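PDB 5C00: MdbA protein, which probably catalyses thiol-disulfide exchange that forms disulfide bonds in exported proteins, and is essential for viability, pilus assembly, toxin production and virulence. Local coordinates for residues V38-D43 against D77-L82; D18-S23 against P68-I73; G26-S31 against V107-D112; I47-D52 against N118-L123. All coordinates share one frame; numbering follows the deposited sequence. Where two conformers were deposited one is given.

Interaction 1 of 4, residues V38-D43 against D77-L82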
loop_
_atom_site.group_PDB
_atom_site.type_symbol
_atom_site.label_atom_id
_atom_site.label_comp_id
_atom_site.label_asym_id
_atom_site.label_seq_id
_atom_site.Cartn_x
_atom_site.Cartn_y
_atom_site.Cartn_z
ATOM N N VAL A 38 -8.473 -2.963 15.802
ATOM C CA VAL A 38 -7.935 -3.168 17.175
ATOM C C VAL A 38 -8.417 -4.495 17.771
ATOM O O VAL A 38 -7.608 -5.286 18.302
ATOM C CB VAL A 38 -8.261 -1.955 18.074
ATOM C CG1 VAL A 38 -7.927 -2.219 19.545
ATOM C CG2 VAL A 38 -7.469 -0.769 17.597
ATOM N N ASN A 39 -9.715 -4.751 17.630
ATOM C CA ASN A 39 -10.306 -5.990 18.130
ATOM C C ASN A 39 -10.873 -6.774 16.963
ATOM O O ASN A 39 -12.066 -7.010 16.869
ATOM C CB ASN A 39 -11.383 -5.677 19.177
ATOM C CG ASN A 39 -10.785 -5.224 20.515
ATOM O OD1 ASN A 39 -9.883 -5.874 21.078
ATOM N ND2 ASN A 39 -11.301 -4.125 21.041
ATOM N N ALA A 40 -9.991 -7.157 16.061
ATOM C CA ALA A 40 -10.375 -7.980 14.946
ATOM C C ALA A 40 -10.792 -9.340 15.488
ATOM O O ALA A 40 -10.250 -9.826 16.476
ATOM C CB ALA A 40 -9.223 -8.132 13.979
ATOM N N LYS A 41 -11.776 -9.924 14.829
ATOM C CA LYS A 41 -12.237 -11.245 15.184
ATOM C C LYS A 41 -11.130 -12.255 14.894
ATOM O O LYS A 41 -10.425 -12.174 13.870
ATOM C CB LYS A 41 -13.486 -11.587 14.393
ATOM C CG LYS A 41 -14.605 -10.586 14.611
ATOM C CD LYS A 41 -15.715 -10.776 13.596
ATOM C CE LYS A 41 -16.797 -9.726 13.771
ATOM N NZ LYS A 41 -17.825 -9.880 12.700
ATOM N N LYS A 42 -10.980 -13.218 15.797
ATOM C CA LYS A 42 -10.070 -14.326 15.552
ATOM C C LYS A 42 -10.442 -15.126 14.306
ATOM O O LYS A 42 -9.568 -15.748 13.725
ATOM C CB LYS A 42 -9.994 -15.237 16.773
ATOM C CG LYS A 42 -9.082 -14.720 17.867
ATOM C CD LYS A 42 -7.616 -15.003 17.560
ATOM C CE LYS A 42 -6.874 -15.477 18.809
ATOM N NZ LYS A 42 -5.442 -15.769 18.531
ATOM N N ASP A 43 -11.707 -15.092 13.887
ATOM C CA ASP A 43 -12.141 -15.747 12.631
ATOM C C ASP A 43 -12.308 -14.816 11.395
ATOM O O ASP A 43 -12.963 -15.164 10.405
ATOM C CB ASP A 43 -13.472 -16.455 12.873
ATOM C CG ASP A 43 -14.642 -15.495 12.886
ATOM O OD1 ASP A 43 -14.505 -14.407 13.475
ATOM O OD2 ASP A 43 -15.694 -15.834 12.298
ATOM N N ASP A 77 -14.093 -7.832 10.226
ATOM C CA ASP A 77 -14.462 -8.975 9.377
ATOM C C ASP A 77 -13.341 -9.501 8.492
ATOM O O ASP A 77 -13.370 -10.679 8.069
ATOM C CB ASP A 77 -15.643 -8.611 8.455
ATOM C CG ASP A 77 -16.957 -8.380 9.233
ATOM O OD1 ASP A 77 -17.177 -9.097 10.232
ATOM O OD2 ASP A 77 -17.738 -7.474 8.848
ATOM N N ILE A 78 -12.406 -8.627 8.117
ATOM C CA ILE A 78 -11.226 -9.033 7.381
ATOM C C ILE A 78 -9.968 -8.436 7.964
ATOM O O ILE A 78 -10.024 -7.380 8.592
ATOM C CB ILE A 78 -11.328 -8.633 5.904
ATOM C CG1 ILE A 78 -11.413 -7.131 5.693
ATOM C CG2 ILE A 78 -12.555 -9.283 5.319
ATOM C CD1 ILE A 78 -11.386 -6.758 4.233
ATOM N N VAL A 79 -8.870 -9.151 7.789
ATOM C CA VAL A 79 -7.534 -8.646 8.054
ATOM C C VAL A 79 -6.806 -8.607 6.725
ATOM O O VAL A 79 -6.752 -9.611 6.047
ATOM C CB VAL A 79 -6.827 -9.541 9.065
ATOM C CG1 VAL A 79 -5.367 -9.146 9.221
ATOM C CG2 VAL A 79 -7.552 -9.395 10.398
ATOM N N VAL A 80 -6.330 -7.433 6.311
ATOM C CA VAL A 80 -5.744 -7.289 4.978
ATOM C C VAL A 80 -4.228 -7.220 4.972
ATOM O O VAL A 80 -3.602 -6.312 5.556
ATOM C CB VAL A 80 -6.316 -6.069 4.203
ATOM C CG1 VAL A 80 -5.698 -6.038 2.813
ATOM C CG2 VAL A 80 -7.825 -6.198 4.071
ATOM N N ASN A 81 -3.631 -8.215 4.351
ATOM C CA ASN A 81 -2.221 -8.178 4.131
ATOM C C ASN A 81 -1.921 -7.532 2.788
ATOM O O ASN A 81 -2.052 -8.177 1.757
ATOM C CB ASN A 81 -1.636 -9.581 4.174
ATOM C CG ASN A 81 -1.943 -10.272 5.476
ATOM O OD1 ASN A 81 -1.251 -10.083 6.453
ATOM N ND2 ASN A 81 -3.005 -11.045 5.496
ATOM N N LEU A 82 -1.437 -6.290 2.833
ATOM C CA LEU A 82 -1.041 -5.573 1.657
ATOM C C LEU A 82 0.381 -6.016 1.314
ATOM O O LEU A 82 1.320 -5.818 2.118
ATOM C CB LEU A 82 -1.092 -4.057 1.846
ATOM C CG LEU A 82 -2.479 -3.460 2.054
ATOM C CD1 LEU A 82 -2.305 -2.017 2.468
ATOM C CD2 LEU A 82 -3.313 -3.571 0.800
#
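Lys41 and Asp77 run side by side and point the same way, so the ammonium group and the carboxylate meet beyond the two backbones. Lys41 NZ lies 2.7 Å from Asp77 OD1, a hydrogen bond that is also a salt bridge, and it comes in nearly in line with the CG-OD1 bond. The lysine reaches this far because its chain is stretched out beyond CG, with chi2, chi3 and chi4 all close to 180°. Asp77 starts off facing away from the loop; its CG sits anti to the carbonyl carbon (chi1 -68°), and OD1 swings back to the amine. The end of the lysine chain, CE as well as NZ, lies alongside OD1.

A second, apolar touch lies beside it. Ala40 CB faces the strand and rests 4.1 Å from Val79 CG2, the methyl beside the backbone N of Val79. Val79 also packs on Val34 of strand 32-36. Nothing else joins 38-43 to 77-82, and Lys41 is exposed, so solvent probably weakens the charge pair.

Backbone bonds from Asp77 and Val79 to Lys45 zip the start of strand 78-85 to strand 45-52. In the sheet, strand 78-85 lies between strands 32-36 and 45-52, and the loop 38-43, which connects those two, passes the start of strand 78-85 on its way. Such a passage leads into the beta-alpha-beta unit 45-52, 56-74, 78-85 of the thioredoxin fold.

Interaction 2 of 4, residues D18-S23 against P68-I73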
loop_
_atom_site.group_PDB
_atom_site.type_symbol
_atom_site.label_atom_id
_atom_site.label_comp_id
_atom_site.label_asym_id
_atom_site.label_seq_id
_atom_site.Cartn_x
_atom_site.Cartn_y
_atom_site.Cartn_z
ATOM N N ASP A 18 -6.366 16.554 1.527
ATOM C CA ASP A 18 -7.523 15.862 2.093
ATOM C C ASP A 18 -7.082 14.564 2.825
ATOM O O ASP A 18 -6.218 13.822 2.323
ATOM C CB ASP A 18 -8.549 15.581 1.020
ATOM C CG ASP A 18 -9.825 14.991 1.596
ATOM O OD1 ASP A 18 -10.285 15.441 2.704
ATOM O OD2 ASP A 18 -10.354 14.069 0.955
ATOM N N LYS A 19 -7.654 14.335 4.014
ATOM C CA LYS A 19 -7.261 13.270 4.931
ATOM C C LYS A 19 -8.471 12.562 5.550
ATOM O O LYS A 19 -9.086 13.100 6.489
ATOM C CB LYS A 19 -6.442 13.870 6.052
ATOM C CG LYS A 19 -4.934 13.708 5.952
ATOM C CD LYS A 19 -4.388 12.730 7.013
ATOM C CE LYS A 19 -3.556 13.396 8.100
ATOM N NZ LYS A 19 -2.637 12.400 8.765
ATOM N N GLU A 20 -8.749 11.356 5.064
ATOM C CA GLU A 20 -9.863 10.531 5.527
ATOM C C GLU A 20 -9.503 9.996 6.897
ATOM O O GLU A 20 -8.368 9.635 7.147
ATOM C CB GLU A 20 -10.127 9.382 4.541
ATOM C CG GLU A 20 -10.980 8.224 5.064
ATOM C CD GLU A 20 -11.185 7.106 4.044
ATOM O OE1 GLU A 20 -10.408 7.000 3.054
ATOM O OE2 GLU A 20 -12.125 6.300 4.237
ATOM N N SER A 21 -10.483 9.977 7.790
ATOM C CA SER A 21 -10.324 9.425 9.112
ATOM C C SER A 21 -10.493 7.905 8.994
ATOM O O SER A 21 -11.417 7.474 8.346
ATOM C CB SER A 21 -11.431 9.976 9.981
ATOM O OG SER A 21 -11.407 9.412 11.254
ATOM N N VAL A 22 -9.671 7.126 9.691
ATOM C CA VAL A 22 -9.825 5.660 9.684
ATOM C C VAL A 22 -9.628 5.214 11.108
ATOM O O VAL A 22 -8.909 5.862 11.854
ATOM C CB VAL A 22 -8.790 4.958 8.783
ATOM C CG1 VAL A 22 -9.008 5.341 7.315
ATOM C CG2 VAL A 22 -7.364 5.275 9.232
ATOM N N SER A 23 -10.321 4.164 11.508
ATOM C CA SER A 23 -10.230 3.730 12.893
ATOM C C SER A 23 -9.459 2.423 13.053
ATOM O O SER A 23 -9.387 1.897 14.171
ATOM C CB SER A 23 -11.606 3.559 13.465
ATOM O OG SER A 23 -12.341 2.632 12.673
ATOM N N PRO A 68 -15.243 0.064 0.625
ATOM C CA PRO A 68 -15.800 -1.095 1.303
ATOM C C PRO A 68 -14.769 -1.879 2.073
ATOM O O PRO A 68 -15.091 -2.376 3.169
ATOM C CB PRO A 68 -16.370 -1.959 0.179
ATOM C CG PRO A 68 -16.375 -1.120 -1.028
ATOM C CD PRO A 68 -15.552 0.090 -0.805
HETATM N N MSE A 69 -13.542 -1.963 1.555
HETATM C CA MSE A 69 -12.465 -2.678 2.268
HETATM C C MSE A 69 -12.252 -2.032 3.610
HETATM O O MSE A 69 -12.135 -2.740 4.600
HETATM C CB MSE A 69 -11.157 -2.693 1.465
HETATM C CG MSE A 69 -10.031 -3.438 2.200
HETATM SE SE MSE A 69 -8.362 -3.329 1.182
HETATM C CE MSE A 69 -7.997 -1.496 1.677
ATOM N N THR A 70 -12.131 -0.704 3.659
ATOM C CA THR A 70 -11.943 0.019 4.922
ATOM C C THR A 70 -13.054 -0.329 5.926
ATOM O O THR A 70 -12.805 -0.593 7.072
ATOM C CB THR A 70 -11.918 1.546 4.678
ATOM O OG1 THR A 70 -10.925 1.861 3.702
ATOM C CG2 THR A 70 -11.627 2.299 5.945
ATOM N N LYS A 71 -14.297 -0.320 5.463
ATOM C CA LYS A 71 -15.418 -0.641 6.358
ATOM C C LYS A 71 -15.346 -2.041 6.920
ATOM O O LYS A 71 -15.619 -2.264 8.091
ATOM C CB LYS A 71 -16.774 -0.428 5.682
ATOM C CG LYS A 71 -17.007 0.995 5.197
ATOM C CD LYS A 71 -16.784 2.061 6.278
ATOM C CE LYS A 71 -15.524 2.895 6.070
ATOM N NZ LYS A 71 -15.361 4.113 6.941
ATOM N N ALA A 72 -14.954 -2.986 6.091
ATOM C CA ALA A 72 -14.880 -4.374 6.495
ATOM C C ALA A 72 -13.742 -4.604 7.473
ATOM O O ALA A 72 -13.852 -5.417 8.394
ATOM C CB ALA A 72 -14.719 -5.262 5.256
ATOM N N ILE A 73 -12.644 -3.894 7.252
ATOM C CA ILE A 73 -11.524 -3.895 8.174
ATOM C C ILE A 73 -11.994 -3.259 9.475
ATOM O O ILE A 73 -11.798 -3.834 10.524
ATOM C CB ILE A 73 -10.283 -3.130 7.651
ATOM C CG1 ILE A 73 -9.693 -3.770 6.389
ATOM C CG2 ILE A 73 -9.220 -3.082 8.711
ATOM C CD1 ILE A 73 -8.729 -2.844 5.655
HETATM O O HOH W 1 -12.983 5.461 6.931
#
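Val22 and Thr70 bring the N-terminal extended segment 18-23 against helix 56-74, the helix of the thioredoxin fold that begins at the Cys55-Cys58 CxxC pattern. The segment runs past this helix on its way into strand 25-29.

Van der Waals contact is thin. Val22 CG1 lies 4.2 Å from Thr70 CG2, methyl against methyl, while Glu20 OE2 stands 4.4 Å from the same methyl. Glu20, Ser21 and Thr70 were each modelled in two conformers, so these approaches, and the water bridge described next, belong to one of them. Thr70 turns its methyl toward 18-23, because OG1 lies beside the backbone N (chi1 -55°), from where it bonds to Asp66 O one helical turn back. Trp117 of helix 113-125 touches both Val22 and Thr70 and so closes the small apolar patch.

The polar link goes through water. One water is held by Glu20 OE2 at 2.9 Å and by Ser21 O at 2.9 Å, and it accepts a bond from Lys71 NZ.

Direct charge pairing is not made here: Glu20 OE1 is bonded to Trp117 NE1, and Lys71 NZ makes a salt bridge to Glu74 OE1. Glu74 uses its other oxygen, OE2, for Ser23 N, a further tie between extended segment and helix. Lys71 sets out away from the segment and curls back through its bent chi2 (-53°) and chi3 (108°), which leaves its NZ 2.7 Å from the water.

Interaction 3 of 4, residues G26-S31 against V107-D112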
loop_
_atom_site.group_PDB
_atom_site.type_symbol
_atom_site.label_atom_id
_atom_site.label_comp_id
_atom_site.label_asym_id
_atom_site.label_seq_id
_atom_site.Cartn_x
_atom_site.Cartn_y
_atom_site.Cartn_z
ATOM N N GLY A 26 -2.569 -1.251 12.353
ATOM C CA GLY A 26 -1.808 -2.058 11.422
ATOM C C GLY A 26 -0.537 -2.603 12.020
ATOM O O GLY A 26 -0.199 -2.281 13.144
ATOM N N SER A 27 0.183 -3.386 11.234
ATOM C CA SER A 27 1.533 -3.842 11.619
ATOM C C SER A 27 2.327 -4.096 10.370
ATOM O O SER A 27 1.738 -4.076 9.278
ATOM C CB SER A 27 1.460 -5.079 12.524
ATOM O OG SER A 27 0.853 -6.187 11.866
ATOM N N VAL A 28 3.639 -4.275 10.469
ATOM C CA VAL A 28 4.441 -4.686 9.306
ATOM C C VAL A 28 4.971 -6.035 9.689
ATOM O O VAL A 28 5.807 -6.138 10.593
ATOM C CB VAL A 28 5.586 -3.687 8.974
ATOM C CG1 VAL A 28 6.398 -4.212 7.800
ATOM C CG2 VAL A 28 5.050 -2.299 8.669
ATOM N N THR A 29 4.422 -7.060 9.062
ATOM C CA THR A 29 4.664 -8.435 9.448
ATOM C C THR A 29 4.775 -9.304 8.210
ATOM O O THR A 29 3.933 -9.190 7.303
ATOM C CB THR A 29 3.512 -8.959 10.330
ATOM O OG1 THR A 29 3.203 -7.978 11.342
ATOM C CG2 THR A 29 3.951 -10.281 11.030
ATOM N N ASP A 30 5.786 -10.190 8.171
ATOM C CA ASP A 30 5.871 -11.220 7.138
ATOM C C ASP A 30 5.812 -10.634 5.730
ATOM O O ASP A 30 5.118 -11.163 4.917
ATOM C CB ASP A 30 4.772 -12.277 7.294
ATOM C CG ASP A 30 4.888 -13.422 6.260
ATOM O OD1 ASP A 30 6.015 -13.833 5.898
ATOM O OD2 ASP A 30 3.861 -13.909 5.755
ATOM N N SER A 31 6.557 -9.554 5.503
ATOM C CA SER A 31 6.600 -8.819 4.213
ATOM C C SER A 31 5.317 -8.068 3.809
ATOM O O SER A 31 5.248 -7.557 2.702
ATOM C CB SER A 31 7.008 -9.722 3.058
ATOM O OG SER A 31 8.164 -10.482 3.364
ATOM N N VAL A 107 6.365 5.107 6.068
ATOM C CA VAL A 107 5.241 5.579 6.849
ATOM C C VAL A 107 4.585 4.474 7.665
ATOM O O VAL A 107 4.337 4.654 8.835
ATOM C CB VAL A 107 4.183 6.248 5.921
ATOM C CG1 VAL A 107 3.099 6.900 6.783
ATOM C CG2 VAL A 107 4.819 7.301 5.019
ATOM N N ALA A 108 4.312 3.329 7.068
ATOM C CA ALA A 108 3.723 2.221 7.805
ATOM C C ALA A 108 4.589 1.736 8.989
ATOM O O ALA A 108 4.077 1.451 10.062
ATOM C CB ALA A 108 3.481 1.066 6.892
ATOM N N GLN A 109 5.889 1.702 8.764
ATOM C CA GLN A 109 6.856 1.311 9.794
ATOM C C GLN A 109 6.769 2.203 11.040
ATOM O O GLN A 109 7.075 1.774 12.179
ATOM C CB GLN A 109 8.274 1.359 9.167
ATOM C CG GLN A 109 9.436 1.342 10.154
ATOM C CD GLN A 109 9.502 0.032 10.925
ATOM O OE1 GLN A 109 8.855 -0.952 10.546
ATOM N NE2 GLN A 109 10.252 0.017 12.030
ATOM N N SER A 110 6.390 3.456 10.844
ATOM C CA SER A 110 6.229 4.377 11.953
ATOM C C SER A 110 4.948 4.140 12.786
ATOM O O SER A 110 4.785 4.762 13.841
ATOM C CB SER A 110 6.256 5.816 11.433
ATOM O OG SER A 110 4.984 6.264 10.952
ATOM N N GLY A 111 4.031 3.309 12.289
ATOM C CA GLY A 111 2.769 3.053 12.950
ATOM C C GLY A 111 1.717 4.175 12.851
ATOM O O GLY A 111 0.740 4.163 13.583
ATOM N N ASP A 112 1.889 5.140 11.951
ATOM C CA ASP A 112 0.910 6.228 11.783
ATOM C C ASP A 112 -0.058 5.793 10.665
ATOM O O ASP A 112 0.162 6.072 9.480
ATOM C CB ASP A 112 1.610 7.541 11.430
ATOM C CG ASP A 112 0.648 8.692 11.260
ATOM O OD1 ASP A 112 -0.600 8.517 11.396
ATOM O OD2 ASP A 112 1.161 9.806 10.956
#
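Val28 sets a single methyl against Ala108 and Gln109 of helix 96-109: its CG2 is 4.1 Å from Ala108 CB and also 4.1 Å from Ala108 C. The same methyl reaches the backbone at Gln109 N, 4.1 Å away, so it sits over the peptide link as much as over a side chain. With CG1 anti to the backbone N (chi1 178°), CG2 is the branch left to face the helix. Ala108 is buried, with Ile33, Trp113 and Tyr116 around it, and Phe168 of helix 162-180 covers another part of Val28.

Strand 25-29 is an edge strand of the thioredoxin-fold sheet, and helix 96-109 belongs to the run of helices inserted between strands 78-85 and 187-190, as in DsbA-type oxidoreductases; this contact joins the two.

Toward solvent the fit slackens. Gln109 is exposed, and a bend at chi2 (65°) helps bring its OE1 to 4.5 Å from Val28 CG2. Ser27 faces away from the helix, its OG 3.0 Å from Thr29 OG1. Past Gln109 the chain turns away from the strand: Ser110 OG donates to Val107 O at 2.7 Å, in the carbonyl plane and on a lone pair, and Gly111 N bonds to Ala108 O. Gly111 has positive phi, and Asp112 then N-caps the following helix, with its OD2 bonded to Thr115 OG1.

Interaction 4 of 4, residues I47-D52 against N118-L123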
loop_
_atom_site.group_PDB
_atom_site.type_symbol
_atom_site.label_atom_id
_atom_site.label_comp_id
_atom_site.label_asym_id
_atom_site.label_seq_id
_atom_site.Cartn_x
_atom_site.Cartn_y
_atom_site.Cartn_z
ATOM N N ILE A 47 -6.778 -11.666 4.049
ATOM C CA ILE A 47 -6.736 -11.269 2.656
ATOM C C ILE A 47 -5.286 -11.079 2.322
ATOM O O ILE A 47 -4.548 -10.506 3.105
ATOM C CB ILE A 47 -7.503 -9.972 2.434
ATOM C CG1 ILE A 47 -8.898 -10.043 3.046
ATOM C CG2 ILE A 47 -7.527 -9.593 0.969
ATOM C CD1 ILE A 47 -9.814 -11.055 2.416
ATOM N N ASP A 48 -4.870 -11.575 1.174
ATOM C CA ASP A 48 -3.593 -11.188 0.610
ATOM C C ASP A 48 -3.897 -10.381 -0.621
ATOM O O ASP A 48 -4.541 -10.857 -1.551
ATOM C CB ASP A 48 -2.742 -12.406 0.283
ATOM C CG ASP A 48 -2.318 -13.169 1.527
ATOM O OD1 ASP A 48 -1.596 -12.599 2.353
ATOM O OD2 ASP A 48 -2.726 -14.349 1.672
ATOM N N PHE A 49 -3.520 -9.099 -0.560
ATOM C CA PHE A 49 -3.849 -8.166 -1.614
ATOM C C PHE A 49 -2.529 -7.693 -2.179
ATOM O O PHE A 49 -1.752 -7.017 -1.513
ATOM C CB PHE A 49 -4.686 -7.047 -1.017
ATOM C CG PHE A 49 -5.210 -6.036 -2.006
ATOM C CD1 PHE A 49 -5.099 -6.190 -3.381
ATOM C CD2 PHE A 49 -5.846 -4.898 -1.516
ATOM C CE1 PHE A 49 -5.591 -5.233 -4.244
ATOM C CE2 PHE A 49 -6.342 -3.935 -2.375
ATOM C CZ PHE A 49 -6.214 -4.103 -3.742
ATOM N N TYR A 50 -2.293 -8.050 -3.429
ATOM C CA TYR A 50 -1.039 -7.750 -4.125
ATOM C C TYR A 50 -1.242 -6.532 -5.013
ATOM O O TYR A 50 -2.178 -6.497 -5.803
ATOM C CB TYR A 50 -0.579 -8.925 -4.950
ATOM C CG TYR A 50 -0.216 -10.167 -4.154
ATOM C CD1 TYR A 50 -1.192 -11.075 -3.756
ATOM C CD2 TYR A 50 1.122 -10.439 -3.815
ATOM C CE1 TYR A 50 -0.870 -12.213 -3.016
ATOM C CE2 TYR A 50 1.459 -11.584 -3.103
ATOM C CZ TYR A 50 0.457 -12.444 -2.687
ATOM O OH TYR A 50 0.819 -13.599 -2.033
ATOM N N GLU A 51 -0.372 -5.545 -4.860
ATOM C CA GLU A 51 -0.450 -4.381 -5.721
ATOM C C GLU A 51 0.929 -3.821 -5.957
ATOM O O GLU A 51 1.913 -4.170 -5.276
ATOM C CB GLU A 51 -1.443 -3.320 -5.193
ATOM C CG GLU A 51 -1.147 -2.781 -3.857
ATOM C CD GLU A 51 -2.262 -1.876 -3.206
ATOM O OE1 GLU A 51 -1.986 -1.469 -2.086
ATOM O OE2 GLU A 51 -3.377 -1.631 -3.749
ATOM N N ASP A 52 0.989 -2.957 -6.952
ATOM C CA ASP A 52 2.242 -2.241 -7.335
ATOM C C ASP A 52 1.850 -0.761 -7.540
ATOM O O ASP A 52 0.846 -0.457 -8.205
ATOM C CB ASP A 52 2.813 -2.956 -8.560
ATOM C CG ASP A 52 4.129 -2.345 -9.092
ATOM O OD1 ASP A 52 4.215 -1.120 -9.320
ATOM O OD2 ASP A 52 5.061 -3.125 -9.354
ATOM N N ASN A 118 -3.875 7.477 3.911
ATOM C CA ASN A 118 -4.070 8.596 2.998
ATOM C C ASN A 118 -2.936 8.773 2.003
ATOM O O ASN A 118 -3.169 9.201 0.877
ATOM C CB ASN A 118 -4.303 9.866 3.801
ATOM C CG ASN A 118 -5.709 9.899 4.386
ATOM O OD1 ASN A 118 -6.687 10.110 3.660
ATOM N ND2 ASN A 118 -5.820 9.591 5.669
ATOM N N TYR A 119 -1.725 8.415 2.416
ATOM C CA TYR A 119 -0.556 8.477 1.557
ATOM C C TYR A 119 -0.650 7.452 0.458
ATOM O O TYR A 119 -0.491 7.778 -0.714
ATOM C CB TYR A 119 0.691 8.266 2.373
ATOM C CG TYR A 119 1.969 8.538 1.660
ATOM C CD1 TYR A 119 2.260 9.788 1.179
ATOM C CD2 TYR A 119 2.898 7.567 1.494
ATOM C CE1 TYR A 119 3.458 10.076 0.556
ATOM C CE2 TYR A 119 4.107 7.848 0.850
ATOM C CZ TYR A 119 4.402 9.101 0.423
ATOM O OH TYR A 119 5.635 9.370 -0.176
ATOM N N ARG A 120 -1.016 6.220 0.792
ATOM C CA ARG A 120 -1.259 5.172 -0.220
ATOM C C ARG A 120 -2.308 5.623 -1.237
ATOM O O ARG A 120 -2.104 5.453 -2.459
ATOM C CB ARG A 120 -1.720 3.862 0.463
ATOM C CG ARG A 120 -2.295 2.816 -0.500
ATOM C CD ARG A 120 -2.666 1.529 0.234
ATOM N NE ARG A 120 -3.316 0.582 -0.682
ATOM C CZ ARG A 120 -4.616 0.617 -1.018
ATOM N NH1 ARG A 120 -5.405 1.555 -0.539
ATOM N NH2 ARG A 120 -5.138 -0.276 -1.880
ATOM N N ALA A 121 -3.426 6.136 -0.723
ATOM C CA ALA A 121 -4.529 6.551 -1.597
ATOM C C ALA A 121 -4.019 7.618 -2.590
ATOM O O ALA A 121 -4.358 7.573 -3.774
ATOM C CB ALA A 121 -5.701 7.085 -0.795
ATOM N N LEU A 122 -3.280 8.595 -2.107
ATOM C CA LEU A 122 -2.761 9.650 -2.961
ATOM C C LEU A 122 -1.794 9.145 -4.044
ATOM O O LEU A 122 -1.936 9.472 -5.235
ATOM C CB LEU A 122 -2.100 10.742 -2.104
ATOM C CG LEU A 122 -1.540 11.959 -2.850
ATOM C CD1 LEU A 122 -2.503 12.462 -3.870
ATOM C CD2 LEU A 122 -1.221 13.067 -1.835
ATOM N N LEU A 123 -0.850 8.324 -3.663
ATOM C CA LEU A 123 0.087 7.768 -4.615
ATOM C C LEU A 123 -0.588 6.951 -5.706
ATOM O O LEU A 123 -0.186 7.058 -6.851
ATOM C CB LEU A 123 1.164 6.914 -3.913
ATOM C CG LEU A 123 2.035 7.661 -2.894
ATOM C CD1 LEU A 123 3.115 6.700 -2.430
ATOM C CD2 LEU A 123 2.633 8.957 -3.373
#
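At the heart of the thioredoxin fold, next to the CxxC pattern of Cys55 and Cys58, Glu51 of strand 45-52 is bound by Arg120 of helix 113-125, part of the helical insertion found in DsbA relatives. The arginine holds the carboxylate side-on with two nitrogens, each taking its own oxygen. Arg120 NE donates to Glu51 OE1 at 2.8 Å, nearly straight (168°) and within the guanidinium plane. Arg120 NH2 donates to Glu51 OE2 at 2.9 Å; this bond is more bent, 151°, and its acceptor is tilted out of that plane. Both oxygens use the syn lone pair, and the two flat groups are nearly coplanar, 26° apart.

Arg120 extends straight from CG to NE, which carries its guanidinium across to the sheet, and a turn at the last bond, chi4, sets its plane toward the carboxylate. Glu51 comes to meet it with CG wedged between its own N and carbonyl carbon, the crowded position, and an extended chain beyond. Beside the pair, Phe49 CE2 lies 3.9 Å from Arg120 NH2, approaching obliquely; the ring was modelled in two conformers, so this distance belongs to one of them.

The third nitrogen, Arg120 NH1, forms a salt bridge to Asp66 OD2 on helix 56-74, so one guanidinium ties strand, CxxC helix and insertion together. Glu51 also touches the CxxC residues themselves. Two bonds to one carboxylate pin its rotation, consistent with Arg120 being a second-shell residue that positions Glu51 beside the probable redox pair.

Overall arrangement
Interaction 4 lies about 3 Å from the centre of the chain, and the centres of the other three stand 13 to 17 Å from the centre of interaction 4. Interactions 1 and 4 sit on neighbouring strands, 78-85 and 45-52, joined by backbone bonds between Val79, Asn81 and Ile47. Interaction 2 borders both: Ala72 and Ile73 pack on Ile78, and Glu20 N meets Asn118 OD1. Interaction 3 joins the sheet edge to helix 96-109, whose Val107 touches Tyr119 of interaction 4. Along the chain, interaction 1 is nested inside interaction 3, while the other pairs interleave. Together the contacts join N-terminal segment, sheet and helical insertion, and interaction 4 reaches the probable CxxC site.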